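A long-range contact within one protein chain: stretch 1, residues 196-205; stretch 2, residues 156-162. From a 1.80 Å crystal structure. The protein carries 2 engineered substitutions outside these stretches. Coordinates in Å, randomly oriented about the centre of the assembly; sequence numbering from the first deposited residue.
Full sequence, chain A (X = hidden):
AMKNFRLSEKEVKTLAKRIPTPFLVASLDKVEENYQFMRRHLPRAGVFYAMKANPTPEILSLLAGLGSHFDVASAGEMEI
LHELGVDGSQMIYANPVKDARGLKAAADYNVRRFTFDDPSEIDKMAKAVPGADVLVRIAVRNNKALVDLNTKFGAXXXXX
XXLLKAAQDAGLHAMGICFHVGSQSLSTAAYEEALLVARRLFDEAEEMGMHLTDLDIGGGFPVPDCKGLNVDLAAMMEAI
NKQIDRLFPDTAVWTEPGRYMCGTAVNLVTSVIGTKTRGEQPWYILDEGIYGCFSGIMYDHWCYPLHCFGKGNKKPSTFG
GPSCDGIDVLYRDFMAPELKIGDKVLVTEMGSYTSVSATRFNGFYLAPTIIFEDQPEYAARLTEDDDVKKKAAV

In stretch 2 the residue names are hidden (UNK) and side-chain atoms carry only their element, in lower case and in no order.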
# COMPACT_ATOMS: atom_id res chain seq x y z
N LEU A 196 4.81 -28.64 22.19
CA LEU A 196 5.33 -30.04 22.43
C LEU A 196 6.60 -30.19 21.66
O LEU A 196 7.55 -30.79 22.12
CB LEU A 196 4.34 -31.09 21.94
CG LEU A 196 3.13 -31.18 22.87
CD1 LEU A 196 1.90 -31.72 22.20
CD2 LEU A 196 3.36 -32.02 24.12
N VAL A 197 6.62 -29.70 20.43
CA VAL A 197 7.84 -29.75 19.64
C VAL A 197 9.00 -29.03 20.30
O VAL A 197 10.15 -29.54 20.40
CB VAL A 197 7.62 -29.18 18.20
CG1 VAL A 197 8.92 -29.11 17.43
CG2 VAL A 197 6.59 -30.07 17.44
N ALA A 198 8.71 -27.83 20.80
CA ALA A 198 9.76 -27.04 21.46
C ALA A 198 10.28 -27.75 22.74
O ALA A 198 11.49 -27.67 23.03
CB ALA A 198 9.24 -25.62 21.80
N ARG A 199 9.39 -28.42 23.44
CA ARG A 199 9.73 -29.15 24.68
C ARG A 199 10.75 -30.24 24.36
O ARG A 199 11.76 -30.32 25.04
CB ARG A 199 8.48 -29.75 25.32
CG ARG A 199 8.73 -30.54 26.63
CD ARG A 199 9.28 -29.66 27.74
NE ARG A 199 10.72 -29.55 27.81
CZ ARG A 199 11.38 -28.78 28.69
NH1 ARG A 199 10.70 -27.95 29.49
NH2 ARG A 199 12.74 -28.77 28.74
N ARG A 200 10.54 -30.99 23.30
CA ARG A 200 11.50 -32.02 22.88
C ARG A 200 12.81 -31.36 22.52
O ARG A 200 13.88 -31.82 22.98
CB ARG A 200 10.96 -32.90 21.76
CG ARG A 200 12.01 -33.88 21.26
CD ARG A 200 11.50 -34.61 20.05
NE ARG A 200 11.14 -33.74 18.90
CZ ARG A 200 11.98 -33.19 18.06
NH1 ARG A 200 13.30 -33.28 18.23
NH2 ARG A 200 11.51 -32.45 17.06
N LEU A 201 12.79 -30.30 21.74
CA LEU A 201 14.03 -29.56 21.42
C LEU A 201 14.77 -29.05 22.62
O LEU A 201 15.99 -29.17 22.70
CB LEU A 201 13.79 -28.47 20.41
CG LEU A 201 13.32 -28.94 19.04
CD1 LEU A 201 12.87 -27.75 18.19
CD2 LEU A 201 14.40 -29.68 18.29
N PHE A 202 14.06 -28.49 23.60
CA PHE A 202 14.75 -28.00 24.79
C PHE A 202 15.48 -29.19 25.53
O PHE A 202 16.62 -29.06 26.00
CB PHE A 202 13.75 -27.41 25.76
CG PHE A 202 13.56 -25.92 25.64
CD1 PHE A 202 13.21 -25.32 24.46
CD2 PHE A 202 13.73 -25.11 26.74
CE1 PHE A 202 12.98 -23.93 24.39
CE2 PHE A 202 13.53 -23.76 26.70
CZ PHE A 202 13.20 -23.14 25.49
N ASP A 203 14.81 -30.32 25.61
CA ASP A 203 15.38 -31.48 26.26
C ASP A 203 16.64 -31.96 25.53
O ASP A 203 17.65 -32.22 26.14
CB ASP A 203 14.36 -32.59 26.36
CG ASP A 203 13.23 -32.29 27.33
OD1 ASP A 203 13.33 -31.35 28.13
OD2 ASP A 203 12.24 -33.01 27.28
N GLU A 204 16.57 -32.04 24.21
CA GLU A 204 17.75 -32.44 23.40
C GLU A 204 18.88 -31.42 23.52
O GLU A 204 20.09 -31.77 23.64
CB GLU A 204 17.36 -32.68 21.93
CG GLU A 204 16.39 -33.81 21.71
CD GLU A 204 15.95 -33.98 20.26
OE1 GLU A 204 15.08 -34.86 20.00
OE2 GLU A 204 16.45 -33.23 19.39
N ALA A 205 18.57 -30.13 23.51
CA ALA A 205 19.59 -29.11 23.73
C ALA A 205 20.32 -29.30 25.08
O ALA A 205 21.51 -29.12 25.13
CB ALA A 205 18.99 -27.72 23.76
N UNK A 156 13.54 -25.81 9.44
CA UNK A 156 13.09 -27.15 9.79
C UNK A 156 13.47 -27.52 11.21
O UNK A 156 14.54 -27.11 11.69
c UNK A 156 13.79 -28.05 8.78
c UNK A 156 14.19 -27.16 7.63
c UNK A 156 14.39 -25.77 8.25
N UNK A 157 12.59 -28.18 11.92
CA UNK A 157 12.84 -28.45 13.36
C UNK A 157 14.14 -29.26 13.53
O UNK A 157 14.81 -29.06 14.48
c UNK A 157 10.39 -28.39 14.00
c UNK A 157 11.69 -29.17 14.13
c UNK A 157 11.44 -30.54 13.67
N UNK A 158 14.47 -30.10 12.57
CA UNK A 158 15.66 -30.90 12.68
C UNK A 158 16.97 -30.11 12.45
O UNK A 158 18.03 -30.66 12.60
o UNK A 158 13.23 -31.30 10.39
c UNK A 158 15.57 -31.95 10.35
c UNK A 158 15.54 -32.18 11.85
o UNK A 158 14.20 -31.70 8.46
c UNK A 158 14.23 -31.63 9.71
N UNK A 159 16.87 -28.84 12.04
CA UNK A 159 18.04 -27.99 11.92
C UNK A 159 18.16 -27.03 13.09
O UNK A 159 19.13 -26.34 13.15
c UNK A 159 18.75 -25.76 8.70
o UNK A 159 17.87 -26.29 7.92
c UNK A 159 19.04 -26.44 10.07
o UNK A 159 19.46 -24.74 8.44
c UNK A 159 17.90 -27.23 10.60
N UNK A 160 17.14 -26.93 13.93
CA UNK A 160 17.07 -25.91 15.00
C UNK A 160 18.28 -25.94 15.91
O UNK A 160 18.92 -24.92 16.11
c UNK A 160 15.82 -26.03 15.75
N UNK A 161 18.63 -27.12 16.43
CA UNK A 161 19.71 -27.17 17.42
C UNK A 161 21.04 -26.98 16.73
O UNK A 161 21.93 -26.30 17.27
c UNK A 161 18.15 -27.38 19.94
c UNK A 161 18.33 -29.89 19.71
c UNK A 161 18.32 -28.57 18.99
c UNK A 161 19.63 -28.44 18.22
N UNK A 162 21.20 -27.49 15.54
CA UNK A 162 22.38 -27.14 14.73
C UNK A 162 22.57 -25.66 14.48
O UNK A 162 23.71 -25.13 14.48
c UNK A 162 22.54 -29.40 13.51
o UNK A 162 22.00 -30.11 12.62
o UNK A 162 23.12 -29.88 14.49
c UNK A 162 22.39 -27.86 13.38

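Position 156 carries three side-chain carbons, the last of which closes a ring onto the backbone nitrogen; such a ring belongs to proline alone, so this is Pro156. It lies out of reach of stretch 1. Its cyclic side chain fixes phi near -56° at the start of a tight turn, in which the amide N of position 159 hydrogen-bonds back to the carbonyl O of Pro156.

At position 157 one carbon attached to CA carries two more, and no oxygen appears: a branch at CB made wholly of carbon, which identifies valine. Its CA-to-CB bond points toward the helix of stretch 1, and the two methyls of Val157 find different neighbours. CG1 lies 3.8 Å from CG1 of Val197, an apolar contact, whereas CG2 sits 3.9 Å from NH2 of Arg200, at the edge of the guanidinium and near its plane. A short, branched side chain suits this place, since its two arms can reach two residues three positions apart on one helix. The backbone takes part as well: the carbonyl O of Val157 is 3.9 Å from CD2 of Leu201.

Position 158 has three carbons in a row, the third bearing two oxygens. Such a terminal group on a chain of this length is the carboxylate of glutamate, Glu158. The side chain is exposed and makes no contact with stretch 1, as suits a charged group beside an apolar contact.

Position 159 has the same make-up, three carbons with two oxygens on the third, and is Glu159. It is out of reach of the helix, and its extended side chain (chi1 and chi2 both t) takes both carboxylate oxygens to hydrogen bonds elsewhere in the structure.

A single carbon at position 160 marks alanine. This buried methyl points toward stretch 1, where CB of Ala160 meets CD1 of Leu201 at 4.2 Å. Its small size fits a place where the chain, now entering a helix, comes close to a leucine of stretch 1.

Position 161 shows four carbons, forked at the second; the fork lies one carbon beyond CB, so this is leucine rather than isoleucine. Leu161 is buried and gives up more surface to the contact than any other residue of the two stretches. Its CD1 lies 3.7 Å from CB of Glu204 and 3.8 Å from the backbone N of Ala205, while its CD2 lies 3.9 Å from CB of Ala205. Its CG is 4.1 Å from CD2 of Leu201. The fork thus fills the space beside the helix backbone.

Position 162 has two carbons, the second carrying two oxygens: Asp162. Exposed and out of reach, it leaves the packing to its neighbours.

The contact buries 300 Å² and has no hydrogen bond across it; it works by apolar packing. Val197, Leu201 and Ala205, spaced four apart, line one side of the helix, with Leu201 touching Val157, Ala160 and Leu161. Beside them, Arg200 NH1 and Glu204 OE1 form a salt bridge at 3.0 Å, so these polar ends pair within their own helix.

Stretch 2 (156-162) PVEEALD
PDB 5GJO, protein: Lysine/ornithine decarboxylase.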